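Local coordinates for protein glycoside Hydrolase Family 43_12 (Metagenome, PDB 7JVH) that probably hydrolyses glycosidic bonds in plant hemicellulose, such as those of xylan or arabinose side chains, as a family 43 glycoside hydrolase from a gut metagenome, at residues M150-K155 / Q159-P164. Numbering follows the deposited sequence.
Sequences MVVKTK and QGWSDP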
loop_
_atom_site.group_PDB
_atom_site.type_symbol
_atom_site.label_atom_id
_atom_site.label_comp_id
_atom_site.label_asym_id
_atom_site.label_seq_id
_atom_site.Cartn_x
_atom_site.Cartn_y
_atom_site.Cartn_z
HETATM N N MSE A 150 -9.409 5.493 14.710
HETATM C CA MSE A 150 -10.472 6.321 14.165
HETATM C C MSE A 150 -11.275 5.527 13.145
HETATM O O MSE A 150 -10.764 4.580 12.555
HETATM C CB MSE A 150 -9.886 7.579 13.512
HETATM C CG MSE A 150 -9.011 7.310 12.304
HETATM SE SE MSE A 150 -10.078 7.314 10.655
HETATM C CE MSE A 150 -9.212 8.586 9.426
ATOM N N VAL A 151 -12.523 5.954 12.924
ATOM C CA VAL A 151 -13.406 5.327 11.957
ATOM C C VAL A 151 -14.108 6.386 11.098
ATOM O O VAL A 151 -14.437 7.468 11.584
ATOM C CB VAL A 151 -14.434 4.391 12.654
ATOM C CG1 VAL A 151 -15.363 5.153 13.572
ATOM C CG2 VAL A 151 -15.240 3.602 11.628
ATOM N N VAL A 152 -14.304 6.068 9.814
ATOM C CA VAL A 152 -15.105 6.877 8.891
ATOM C C VAL A 152 -16.237 6.023 8.300
ATOM O O VAL A 152 -16.122 4.799 8.210
ATOM C CB VAL A 152 -14.253 7.493 7.760
ATOM C CG1 VAL A 152 -13.138 8.367 8.318
ATOM C CG2 VAL A 152 -13.658 6.424 6.883
ATOM N N LYS A 153 -17.325 6.689 7.904
ATOM C CA LYS A 153 -18.563 6.033 7.494
ATOM C C LYS A 153 -19.112 6.572 6.186
ATOM O O LYS A 153 -18.814 7.688 5.796
ATOM C CB LYS A 153 -19.634 6.204 8.575
ATOM C CG LYS A 153 -19.226 5.665 9.927
ATOM C CD LYS A 153 -20.410 5.422 10.843
ATOM C CE LYS A 153 -21.171 6.661 11.212
ATOM N NZ LYS A 153 -22.319 6.277 12.067
ATOM N N THR A 154 -19.950 5.759 5.535
ATOM C CA THR A 154 -20.658 6.141 4.315
ATOM C C THR A 154 -21.816 5.196 4.022
ATOM O O THR A 154 -21.795 4.036 4.424
ATOM C CB THR A 154 -19.721 6.174 3.090
ATOM O OG1 THR A 154 -20.438 6.690 1.969
ATOM C CG2 THR A 154 -19.203 4.793 2.745
ATOM N N LYS A 155 -22.830 5.714 3.319
ATOM C CA LYS A 155 -23.902 4.897 2.754
ATOM C C LYS A 155 -23.567 4.304 1.373
ATOM O O LYS A 155 -24.216 3.352 0.945
ATOM C CB LYS A 155 -25.202 5.708 2.664
ATOM C CG LYS A 155 -25.765 6.157 4.006
ATOM C CD LYS A 155 -26.268 4.986 4.862
ATOM C CE LYS A 155 -27.786 4.906 4.951
ATOM N NZ LYS A 155 -28.204 4.200 6.196
ATOM N N GLN A 159 -19.765 8.037 -3.228
ATOM C CA GLN A 159 -20.001 9.417 -2.783
ATOM C C GLN A 159 -18.947 9.942 -1.789
ATOM O O GLN A 159 -19.005 11.101 -1.393
ATOM C CB GLN A 159 -21.388 9.554 -2.143
ATOM C CG GLN A 159 -22.546 8.995 -2.954
ATOM C CD GLN A 159 -22.684 9.632 -4.333
ATOM O OE1 GLN A 159 -22.297 10.790 -4.552
ATOM N NE2 GLN A 159 -23.248 8.875 -5.272
ATOM N N GLY A 160 -18.000 9.078 -1.395
ATOM C CA GLY A 160 -16.994 9.404 -0.402
ATOM C C GLY A 160 -17.435 9.089 1.017
ATOM O O GLY A 160 -18.530 8.586 1.236
ATOM N N TRP A 161 -16.573 9.404 1.988
ATOM C CA TRP A 161 -16.763 9.040 3.390
ATOM C C TRP A 161 -16.766 10.257 4.313
ATOM O O TRP A 161 -16.275 11.327 3.956
ATOM C CB TRP A 161 -15.665 8.075 3.824
ATOM C CG TRP A 161 -15.581 6.800 3.026
ATOM C CD1 TRP A 161 -15.129 6.661 1.735
ATOM C CD2 TRP A 161 -15.873 5.476 3.485
ATOM N NE1 TRP A 161 -15.166 5.350 1.357
ATOM C CE2 TRP A 161 -15.608 4.596 2.412
ATOM C CE3 TRP A 161 -16.356 4.948 4.686
ATOM C CZ2 TRP A 161 -15.814 3.210 2.507
ATOM C CZ3 TRP A 161 -16.556 3.571 4.781
ATOM C CH2 TRP A 161 -16.286 2.721 3.698
ATOM N N SER A 162 -17.321 10.084 5.515
ATOM C CA SER A 162 -17.396 11.129 6.525
ATOM C C SER A 162 -16.019 11.533 7.026
ATOM O O SER A 162 -15.016 10.909 6.705
ATOM C CB SER A 162 -18.219 10.648 7.721
ATOM O OG SER A 162 -17.510 9.663 8.462
ATOM N N ASP A 163 -15.989 12.593 7.837
ATOM C CA ASP A 163 -14.806 12.958 8.604
ATOM C C ASP A 163 -14.627 11.940 9.729
ATOM O O ASP A 163 -15.563 11.218 10.072
ATOM C CB ASP A 163 -14.919 14.391 9.137
ATOM C CG ASP A 163 -14.554 15.437 8.089
ATOM O OD1 ASP A 163 -13.858 15.111 7.112
ATOM O OD2 ASP A 163 -14.966 16.600 8.226
ATOM N N PRO A 164 -13.416 11.817 10.314
ATOM C CA PRO A 164 -13.148 10.761 11.292
ATOM C C PRO A 164 -13.938 10.897 12.598
ATOM O O PRO A 164 -14.285 12.001 12.999
ATOM C CB PRO A 164 -11.640 10.913 11.567
ATOM C CG PRO A 164 -11.102 11.807 10.497
ATOM C CD PRO A 164 -12.245 12.670 10.052
#
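T154 sets its methyl over the indole of W161, where strand 148-154 of a blade in the five-bladed beta-propeller of family 43 meets the returning chain. The two segments run roughly antiparallel, and residues 159-164 lead into the short edge strand 165-166 of the same four-stranded sheet. T154 CG2 stands 3.3 Å from the centroid of the six-membered ring of W161, only 7° off the ring normal. This is a CH-pi contact over the face. The threonine torsion serves both of its branches. With OG1 anti to the backbone N (chi1 -174°), CG2 meets the ring while OG1 donates to G160 O at 2.8 Å. T154 OG1 also accepts a hydrogen bond from D156 N in the turn between the segments. V152 CG2 touches the same indole at W161 CE3, 3.8 Å away, and the two side chains cross at about a right angle. M137 of strand 134-142 and V103 also touch the indole. A serine in place of W161 would probably leave the T154 methyl without its aromatic face and open a gap beside V152 and M137.

Next along the chain, S162 replaces a backbone acceptor with its hydroxyl. S162 N donates to K153 O at 2.8 Å, in the carbonyl plane. K153 N donates in turn to S162 OG at 3.0 Å. The hydroxyl lies between the backbone N and the carbonyl carbon (chi1 71°), and it donates a hydrogen bond to D163 O. The lysine side chain leads away to a salt bridge with D214. At the other end, the bent selenomethionine M150 reaches P164, its CE 3.9 Å from the proline CG.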